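Local coordinates for protein galactitol 1-phosphate 5-dehydrogenase (Escherichia coli, PDB 4UEJ) that oxidises galactitol 1-phosphate to D-tagatose 6-phosphate with NAD(+) as electron acceptor, working as a zinc-dependent dehydrogenase of the alcohol dehydrogenase family, at residues A[188-193]-A[207-212]; A[176-181]-A[202-207]; A[25-30]-A[120-125]. All coordinates share one frame; numbering follows the deposited sequence.

Contact 1 of 3, residues A[188-193]-A[207-212]; sequences VTAIDI and MQTFNS
Met207 brings the segment 207-212 alongside 188-193 by giving its backbone N-H to Val188 O at 2.8 Å, with N lying nearly on the carbonyl axis. Its first torsion, in the crowded position between backbone N and carbonyl carbon, lays CG against the same carbonyl; the chain then bends at chi2 and chi3. Gln208 starts from that crowded position too, but then runs extended over Thr189. There its NE2 donates to Thr189 OG1 (3.1 Å, 165° at the hydrogen) with the hydroxyl lying in the amide plane. Thr209 points to the other face of the sheet, where its CG2 meets Ala190 CB at 4.0 Å and Leu198 of the helix 196-203 packs against it. At Phe210 the backbone grips twice: Phe210 N reaches Ala190 O at 2.9 Å, and Phe210 O accepts from Asp192 N. The ring, on the Gln208 side, is met from two directions. Thr189 CG2 makes a CH-pi contact over one face, 4.2 Å from the Phe210 centroid and 26° off the normal, while Ile191 CD1 comes to the ring edge, 3.9 Å from Phe210 CD2. Met220 and Val223 of helix 217-223 also pack against this ring. Asn211 OD1 stands 3.2 Å from Ile193 O; these two acceptors share a hydrogen-bond partner in Ser213 OG. Ser212 N closes the ladder on Asp192 O at 3.0 Å, approaching from 45° above the carbonyl plane. This is the parallel pairing of a beta-alpha-beta crossover, strand 187-192, helix 196-203, strand 208-211, in a Rossmann fold; Asp192, whose OD1 accepts from Ala169 N and OD2 from Ser194 N, is the acidic residue ending the second strand, consistent with the use of NAD.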
loop_
_atom_site.group_PDB
_atom_site.type_symbol
_atom_site.label_atom_id
_atom_site.label_comp_id
_atom_site.label_asym_id
_atom_site.label_seq_id
_atom_site.Cartn_x
_atom_site.Cartn_y
_atom_site.Cartn_z
ATOM N N VAL A 188 0.421 -14.463 16.538
ATOM C CA VAL A 188 0.316 -13.027 16.736
ATOM C C VAL A 188 1.562 -12.538 17.451
ATOM O O VAL A 188 1.961 -13.101 18.474
ATOM C CB VAL A 188 -0.937 -12.648 17.552
ATOM C CG1 VAL A 188 -1.040 -11.145 17.684
ATOM C CG2 VAL A 188 -2.173 -13.239 16.916
ATOM N N THR A 189 2.185 -11.511 16.882
ATOM C CA THR A 189 3.375 -10.888 17.443
ATOM C C THR A 189 3.016 -9.461 17.824
ATOM O O THR A 189 2.329 -8.791 17.062
ATOM C CB THR A 189 4.531 -10.882 16.423
ATOM O OG1 THR A 189 4.966 -12.231 16.198
ATOM C CG2 THR A 189 5.697 -10.039 16.919
ATOM N N ALA A 190 3.464 -8.989 18.982
ATOM C CA ALA A 190 3.170 -7.609 19.357
ATOM C C ALA A 190 4.453 -6.795 19.477
ATOM O O ALA A 190 5.432 -7.271 20.016
ATOM C CB ALA A 190 2.382 -7.563 20.671
ATOM N N ILE A 191 4.433 -5.565 18.971
ATOM C CA ILE A 191 5.604 -4.704 18.991
ATOM C C ILE A 191 5.270 -3.351 19.601
ATOM O O ILE A 191 4.276 -2.745 19.235
ATOM C CB ILE A 191 6.169 -4.501 17.564
ATOM C CG1 ILE A 191 6.438 -5.856 16.897
ATOM C CG2 ILE A 191 7.412 -3.630 17.611
ATOM C CD1 ILE A 191 7.036 -5.754 15.473
ATOM N N ASP A 192 6.093 -2.879 20.539
ATOM C CA ASP A 192 5.836 -1.593 21.188
ATOM C C ASP A 192 7.113 -0.986 21.758
ATOM O O ASP A 192 8.074 -1.706 22.029
ATOM C CB ASP A 192 4.798 -1.746 22.304
ATOM C CG ASP A 192 4.172 -0.419 22.701
ATOM O OD1 ASP A 192 3.474 0.185 21.863
ATOM O OD2 ASP A 192 4.373 0.026 23.849
ATOM N N ILE A 193 7.117 0.336 21.929
ATOM C CA ILE A 193 8.286 1.048 22.458
ATOM C C ILE A 193 8.513 0.790 23.946
ATOM O O ILE A 193 9.634 0.935 24.434
ATOM C CB ILE A 193 8.180 2.581 22.246
ATOM C CG1 ILE A 193 7.174 3.202 23.220
ATOM C CG2 ILE A 193 7.824 2.911 20.799
ATOM C CD1 ILE A 193 7.290 4.703 23.346
ATOM N N MET A 207 2.244 -14.607 20.865
ATOM C CA MET A 207 3.185 -15.675 21.184
ATOM C C MET A 207 4.590 -15.120 21.375
ATOM O O MET A 207 5.452 -15.777 21.963
ATOM C CB MET A 207 3.152 -16.760 20.112
ATOM C CG MET A 207 3.127 -16.265 18.678
ATOM S SD MET A 207 4.778 -16.002 17.996
ATOM C CE MET A 207 5.486 -17.632 18.174
ATOM N N GLN A 208 4.810 -13.898 20.901
ATOM C CA GLN A 208 6.049 -13.185 21.185
ATOM C C GLN A 208 5.867 -11.679 21.061
ATOM O O GLN A 208 4.927 -11.211 20.412
ATOM C CB GLN A 208 7.150 -13.645 20.248
ATOM C CG GLN A 208 6.894 -13.241 18.817
ATOM C CD GLN A 208 7.844 -13.914 17.858
ATOM O OE1 GLN A 208 8.860 -14.491 18.271
ATOM N NE2 GLN A 208 7.520 -13.858 16.572
ATOM N N THR A 209 6.771 -10.942 21.702
ATOM C CA THR A 209 6.757 -9.485 21.712
ATOM C C THR A 209 8.156 -8.925 21.462
ATOM O O THR A 209 9.153 -9.471 21.937
ATOM C CB THR A 209 6.241 -8.920 23.050
ATOM O OG1 THR A 209 7.062 -9.389 24.131
ATOM C CG2 THR A 209 4.800 -9.348 23.301
ATOM N N PHE A 210 8.223 -7.836 20.704
ATOM C CA PHE A 210 9.467 -7.115 20.488
ATOM C C PHE A 210 9.363 -5.706 21.066
ATOM O O PHE A 210 8.435 -4.956 20.741
ATOM C CB PHE A 210 9.798 -7.019 18.990
ATOM C CG PHE A 210 9.813 -8.343 18.271
ATOM C CD1 PHE A 210 10.234 -9.502 18.910
ATOM C CD2 PHE A 210 9.438 -8.419 16.937
ATOM C CE1 PHE A 210 10.257 -10.716 18.235
ATOM C CE2 PHE A 210 9.459 -9.628 16.255
ATOM C CZ PHE A 210 9.873 -10.778 16.907
ATOM N N ASN A 211 10.316 -5.355 21.913
ATOM C CA ASN A 211 10.462 -3.994 22.405
ATOM C C ASN A 211 11.286 -3.191 21.413
ATOM O O ASN A 211 12.485 -3.415 21.288
ATOM C CB ASN A 211 11.138 -3.996 23.776
ATOM C CG ASN A 211 11.137 -2.633 24.437
ATOM O OD1 ASN A 211 11.405 -1.615 23.801
ATOM N ND2 ASN A 211 10.840 -2.608 25.732
ATOM N N SER A 212 10.659 -2.255 20.710
ATOM C CA SER A 212 11.348 -1.604 19.596
ATOM C C SER A 212 12.377 -0.578 20.068
ATOM O O SER A 212 13.136 -0.033 19.265
ATOM C CB SER A 212 10.337 -0.951 18.658
ATOM O OG SER A 212 9.637 0.090 19.305
#

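Contact 2 of 3, residues A[176-181]-A[202-207]; sequences AIQCAV and KSFGAM
Two neighbouring helices of the Rossmann fold meet here, the helix 171-182 laying one side against the turn that ends the helix 196-203. That turn is a Schellman motif: Gly205 takes a positive phi (112°), and the motif sends two bonds back into the last helical turn, one of them from Gly205 N to Lys202 O. Along the first helix, Ile177 is the inner member of the contact. Its CG2, anti to the backbone N, pushes between Phe204 and Ala206, lying 4.0 Å from Phe204 CB and 4.4 Å from Ala206 CB. The same residue packs on Val188 and Ala190 of the strand 187-192, so this end of the contact joins the apolar layer beneath the sheet. One residue on, Gln178 sends an extended chain across the Phe204 ring. Its CG makes a CH-pi contact over the face, 4.2 Å from the Phe204 centroid, while OE1 accepts a hydrogen bond from Ser312 N and so helps to hold the amide in place. Pro315 and Leu316 also touch the ring. An alanine in place of Phe204 would remove the ring from beneath Gln178 and would probably leave the glutamine chain less firmly held and the two helices less closely joined. A turn further along, Val181 CG2 rests 3.7 Å from Phe204 O and 3.9 Å from Gly205 O. A side chain at Gly205 would clash with that methyl, and its backbone angles would in any case jam a CB against the carbonyl of Phe204. The tightest touch belongs to the amide of Gln178: tilted 50° from the plane of the Phe204 ring, it sets NE2 over the middle of the face, 3.2 Å from Phe204 CZ.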
loop_
_atom_site.group_PDB
_atom_site.type_symbol
_atom_site.label_atom_id
_atom_site.label_comp_id
_atom_site.label_asym_id
_atom_site.label_seq_id
_atom_site.Cartn_x
_atom_site.Cartn_y
_atom_site.Cartn_z
ATOM N N ALA A 176 -6.876 -5.576 18.975
ATOM C CA ALA A 176 -6.552 -6.248 17.726
ATOM C C ALA A 176 -5.841 -7.583 17.959
ATOM O O ALA A 176 -6.084 -8.558 17.249
ATOM C CB ALA A 176 -5.703 -5.340 16.843
ATOM N N ILE A 177 -4.963 -7.637 18.950
ATOM C CA ILE A 177 -4.335 -8.904 19.310
ATOM C C ILE A 177 -5.369 -9.940 19.685
ATOM O O ILE A 177 -5.341 -11.065 19.176
ATOM C CB ILE A 177 -3.358 -8.726 20.471
ATOM C CG1 ILE A 177 -2.176 -7.868 20.014
ATOM C CG2 ILE A 177 -2.911 -10.089 20.998
ATOM C CD1 ILE A 177 -1.278 -7.422 21.146
ATOM N N GLN A 178 -6.284 -9.553 20.573
ATOM C CA GLN A 178 -7.335 -10.448 21.026
ATOM C C GLN A 178 -8.217 -10.917 19.876
ATOM O O GLN A 178 -8.577 -12.096 19.806
ATOM C CB GLN A 178 -8.184 -9.766 22.101
ATOM C CG GLN A 178 -7.406 -9.348 23.323
ATOM C CD GLN A 178 -8.305 -8.741 24.376
ATOM O OE1 GLN A 178 -9.486 -9.057 24.437
ATOM N NE2 GLN A 178 -7.756 -7.861 25.203
ATOM N N CYS A 179 -8.554 -9.998 18.968
ATOM C CA CYS A 179 -9.401 -10.362 17.836
ATOM C C CYS A 179 -8.669 -11.307 16.877
ATOM O O CYS A 179 -9.248 -12.291 16.429
ATOM C CB CYS A 179 -9.881 -9.123 17.092
ATOM S SG CYS A 179 -11.113 -8.191 18.047
ATOM N N ALA A 180 -7.399 -11.026 16.610
ATOM C CA ALA A 180 -6.601 -11.898 15.743
ATOM C C ALA A 180 -6.568 -13.328 16.263
ATOM O O ALA A 180 -6.691 -14.278 15.498
ATOM C CB ALA A 180 -5.179 -11.354 15.595
ATOM N N VAL A 181 -6.390 -13.487 17.568
ATOM C CA VAL A 181 -6.381 -14.815 18.159
ATOM C C VAL A 181 -7.738 -15.491 17.979
ATOM O O VAL A 181 -7.818 -16.655 17.595
ATOM C CB VAL A 181 -6.009 -14.750 19.652
ATOM C CG1 VAL A 181 -6.151 -16.111 20.289
ATOM C CG2 VAL A 181 -4.583 -14.235 19.785
ATOM N N LYS A 202 1.110 -10.691 25.670
ATOM C CA LYS A 202 1.263 -12.142 25.733
ATOM C C LYS A 202 0.068 -12.808 26.429
ATOM O O LYS A 202 -0.357 -13.887 26.019
ATOM C CB LYS A 202 2.559 -12.538 26.457
ATOM C CG LYS A 202 3.845 -12.057 25.789
ATOM C CD LYS A 202 4.986 -12.068 26.790
ATOM C CE LYS A 202 6.258 -11.513 26.190
ATOM N NZ LYS A 202 7.000 -12.563 25.457
ATOM N N SER A 203 -0.465 -12.158 27.464
ATOM C CA SER A 203 -1.628 -12.689 28.177
ATOM C C SER A 203 -2.867 -12.721 27.288
ATOM O O SER A 203 -3.793 -13.494 27.531
ATOM C CB SER A 203 -1.911 -11.874 29.442
ATOM O OG SER A 203 -2.646 -10.700 29.154
ATOM N N PHE A 204 -2.872 -11.875 26.264
ATOM C CA PHE A 204 -3.960 -11.799 25.303
ATOM C C PHE A 204 -3.756 -12.758 24.148
ATOM O O PHE A 204 -4.586 -12.825 23.236
ATOM C CB PHE A 204 -4.092 -10.377 24.764
ATOM C CG PHE A 204 -4.618 -9.409 25.767
ATOM C CD1 PHE A 204 -5.420 -9.851 26.809
ATOM C CD2 PHE A 204 -4.333 -8.061 25.669
ATOM C CE1 PHE A 204 -5.921 -8.960 27.750
ATOM C CE2 PHE A 204 -4.829 -7.172 26.585
ATOM C CZ PHE A 204 -5.629 -7.619 27.637
ATOM N N GLY A 205 -2.640 -13.476 24.169
ATOM C CA GLY A 205 -2.387 -14.457 23.134
ATOM C C GLY A 205 -1.252 -14.181 22.164
ATOM O O GLY A 205 -1.015 -15.002 21.277
ATOM N N ALA A 206 -0.540 -13.064 22.304
ATOM C CA ALA A 206 0.639 -12.871 21.453
ATOM C C ALA A 206 1.673 -13.921 21.846
ATOM O O ALA A 206 1.920 -14.137 23.025
ATOM C CB ALA A 206 1.207 -11.454 21.584
ATOM N N MET A 207 2.244 -14.607 20.865
ATOM C CA MET A 207 3.185 -15.675 21.184
ATOM C C MET A 207 4.590 -15.120 21.375
ATOM O O MET A 207 5.452 -15.777 21.963
ATOM C CB MET A 207 3.152 -16.760 20.112
ATOM C CG MET A 207 3.127 -16.265 18.678
ATOM S SD MET A 207 4.778 -16.002 17.996
ATOM C CE MET A 207 5.486 -17.632 18.174
#

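Contact 3 of 3, residues A[25-30]-A[120-125]; sequences QDEVRV and YIVVKR
Glu27 and Lys124 run side by side, pointing the same way, although the two side chains set out in diverging directions. Glu27 is extended beyond CG; Lys124 bends at its second torsion (chi2 -53°) and then straightens, which brings NZ into a salt bridge with Glu27 OE2 at 2.9 Å. NZ meets OE2 from above the carboxylate plane, 31° out of it, while OE1 turns to the backbone N of Lys23. Asp26 OD1, 4.3 Å from Lys124 NZ, is too far for a second bridge but would probably add to the negative field that stabilises the charged ammonium. Val122 stands about at a right angle to Glu27 and uses both methyls: CG1 lies 3.5 Å from Glu27 OE1, and CG2 sits 4.0 Å from Arg29 CB. Arg29 leaves with CG anti to the backbone N and kinks at chi3, carrying its guanidinium to a salt bridge with Asp66 on strand 60-68. The backbone beneath is an antiparallel pair in the GroES-like domain characteristic of zinc-containing alcohol dehydrogenases, with Val28 and Val123, then Val30 and Ile121, as its hydrogen-bonded pairs. Val28 N to Val123 O, at 2.8 Å, runs nearly along the carbonyl axis. These four side chains share the face opposite Arg29 and Val122: Val28 and Val123 cross obliquely with CG2 to CG2 at 3.9 Å, and Ile121 CG2 meets Val30 CB at 4.1 Å. Val128 packs onto Val28, Val30 and Val123. Arg125 N reaches back to Asp26 O at 2.8 Å, and Arg125 NH2 continues to a salt bridge with Asp74.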
loop_
_atom_site.group_PDB
_atom_site.type_symbol
_atom_site.label_atom_id
_atom_site.label_comp_id
_atom_site.label_asym_id
_atom_site.label_seq_id
_atom_site.Cartn_x
_atom_site.Cartn_y
_atom_site.Cartn_z
ATOM N N GLN A 25 -37.946 12.945 14.187
ATOM C CA GLN A 25 -38.635 11.681 14.412
ATOM C C GLN A 25 -37.681 10.495 14.427
ATOM O O GLN A 25 -38.000 9.454 14.993
ATOM C CB GLN A 25 -39.716 11.466 13.351
ATOM C CG GLN A 25 -39.183 11.240 11.950
ATOM C CD GLN A 25 -40.295 10.958 10.958
ATOM O OE1 GLN A 25 -41.448 10.780 11.343
ATOM N NE2 GLN A 25 -39.953 10.909 9.676
ATOM N N ASP A 26 -36.510 10.660 13.813
ATOM C CA ASP A 26 -35.560 9.563 13.693
ATOM C C ASP A 26 -34.402 9.669 14.685
ATOM O O ASP A 26 -33.365 9.021 14.512
ATOM C CB ASP A 26 -35.030 9.474 12.250
ATOM C CG ASP A 26 -34.184 10.681 11.841
ATOM O OD1 ASP A 26 -34.279 11.753 12.476
ATOM O OD2 ASP A 26 -33.420 10.556 10.859
ATOM N N GLU A 27 -34.584 10.465 15.732
ATOM C CA GLU A 27 -33.557 10.580 16.764
ATOM C C GLU A 27 -33.889 9.778 18.017
ATOM O O GLU A 27 -35.038 9.413 18.251
ATOM C CB GLU A 27 -33.340 12.045 17.143
ATOM C CG GLU A 27 -32.675 12.846 16.062
ATOM C CD GLU A 27 -32.514 14.306 16.432
ATOM O OE1 GLU A 27 -33.287 14.808 17.278
ATOM O OE2 GLU A 27 -31.600 14.948 15.885
ATOM N N VAL A 28 -32.861 9.499 18.814
ATOM C CA VAL A 28 -33.040 8.917 20.140
ATOM C C VAL A 28 -32.210 9.699 21.145
ATOM O O VAL A 28 -31.262 10.391 20.770
ATOM C CB VAL A 28 -32.605 7.436 20.195
ATOM C CG1 VAL A 28 -33.381 6.606 19.189
ATOM C CG2 VAL A 28 -31.112 7.322 19.933
ATOM N N ARG A 29 -32.553 9.589 22.423
ATOM C CA ARG A 29 -31.695 10.148 23.456
ATOM C C ARG A 29 -31.099 9.018 24.268
ATOM O O ARG A 29 -31.796 8.085 24.660
ATOM C CB ARG A 29 -32.451 11.113 24.382
ATOM C CG ARG A 29 -31.540 11.756 25.419
ATOM C CD ARG A 29 -32.149 12.996 26.071
ATOM N NE ARG A 29 -33.417 12.711 26.731
ATOM C CZ ARG A 29 -34.562 13.310 26.431
ATOM N NH1 ARG A 29 -34.597 14.233 25.480
ATOM N NH2 ARG A 29 -35.672 12.989 27.086
ATOM N N VAL A 30 -29.803 9.111 24.510
ATOM C CA VAL A 30 -29.108 8.088 25.274
ATOM C C VAL A 30 -28.631 8.620 26.619
ATOM O O VAL A 30 -27.977 9.652 26.693
ATOM C CB VAL A 30 -27.893 7.543 24.499
ATOM C CG1 VAL A 30 -27.220 6.440 25.289
ATOM C CG2 VAL A 30 -28.323 7.041 23.125
ATOM N N TYR A 120 -26.171 12.859 28.986
ATOM C CA TYR A 120 -27.123 12.513 27.943
ATOM C C TYR A 120 -26.664 13.028 26.594
ATOM O O TYR A 120 -25.955 14.030 26.507
ATOM C CB TYR A 120 -28.510 13.091 28.235
ATOM C CG TYR A 120 -29.153 12.595 29.504
ATOM C CD1 TYR A 120 -28.869 13.194 30.723
ATOM C CD2 TYR A 120 -30.073 11.552 29.484
ATOM C CE1 TYR A 120 -29.467 12.758 31.893
ATOM C CE2 TYR A 120 -30.681 11.109 30.661
ATOM C CZ TYR A 120 -30.371 11.719 31.859
ATOM O OH TYR A 120 -30.962 11.294 33.035
ATOM N N ILE A 121 -27.077 12.341 25.541
ATOM C CA ILE A 121 -26.830 12.840 24.198
ATOM C C ILE A 121 -28.004 12.492 23.282
ATOM O O ILE A 121 -28.660 11.470 23.465
ATOM C CB ILE A 121 -25.503 12.273 23.639
ATOM C CG1 ILE A 121 -25.107 12.999 22.349
ATOM C CG2 ILE A 121 -25.590 10.742 23.461
ATOM C CD1 ILE A 121 -23.750 12.575 21.788
ATOM N N VAL A 122 -28.294 13.363 22.322
ATOM C CA VAL A 122 -29.279 13.051 21.304
ATOM C C VAL A 122 -28.553 12.748 19.991
ATOM O O VAL A 122 -27.680 13.501 19.579
ATOM C CB VAL A 122 -30.279 14.206 21.115
ATOM C CG1 VAL A 122 -31.120 13.988 19.873
ATOM C CG2 VAL A 122 -31.166 14.334 22.354
ATOM N N VAL A 123 -28.893 11.623 19.370
ATOM C CA VAL A 123 -28.270 11.195 18.114
ATOM C C VAL A 123 -29.311 10.559 17.196
ATOM O O VAL A 123 -30.435 10.298 17.617
ATOM C CB VAL A 123 -27.126 10.172 18.341
ATOM C CG1 VAL A 123 -26.057 10.735 19.273
ATOM C CG2 VAL A 123 -27.674 8.866 18.892
ATOM N N LYS A 124 -28.936 10.296 15.945
ATOM C CA LYS A 124 -29.829 9.586 15.034
ATOM C C LYS A 124 -29.946 8.120 15.429
ATOM O O LYS A 124 -29.019 7.550 16.001
ATOM C CB LYS A 124 -29.340 9.685 13.586
ATOM C CG LYS A 124 -29.072 11.093 13.110
ATOM C CD LYS A 124 -30.254 12.005 13.323
ATOM C CE LYS A 124 -29.910 13.402 12.828
ATOM N NZ LYS A 124 -30.993 14.391 13.067
ATOM N N ARG A 125 -31.092 7.518 15.124
ATOM C CA ARG A 125 -31.261 6.069 15.263
ATOM C C ARG A 125 -30.085 5.310 14.650
ATOM O O ARG A 125 -29.595 4.325 15.210
ATOM C CB ARG A 125 -32.574 5.617 14.608
ATOM C CG ARG A 125 -32.716 4.101 14.443
ATOM C CD ARG A 125 -32.710 3.395 15.785
ATOM N NE ARG A 125 -32.764 1.942 15.647
ATOM C CZ ARG A 125 -31.696 1.147 15.599
ATOM N NH1 ARG A 125 -30.472 1.658 15.669
ATOM N NH2 ARG A 125 -31.851 -0.164 15.480
#

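In the fold
Contact 3 comes first along the chain and lies apart from the others, its centre about 41 Å from that of contact 1 and 35 Å from that of contact 2, across the chain's centre. It belongs to the mixed sheet of the GroES-like domain, which holds the zinc ligands Cys38 and His59, probably those of the catalytic metal. Contacts 1 and 2, centres about 11 Å apart, interlock: their segments alternate in sequence and they share Met207. Contact 1 pairs the outermost strand 208-211 with its neighbour, and contact 2 joins helices 171-182 and 196-203 on one side of that sheet. Both build the Rossmann domain that probably binds NAD, so the contacts represent the enzyme's two halves.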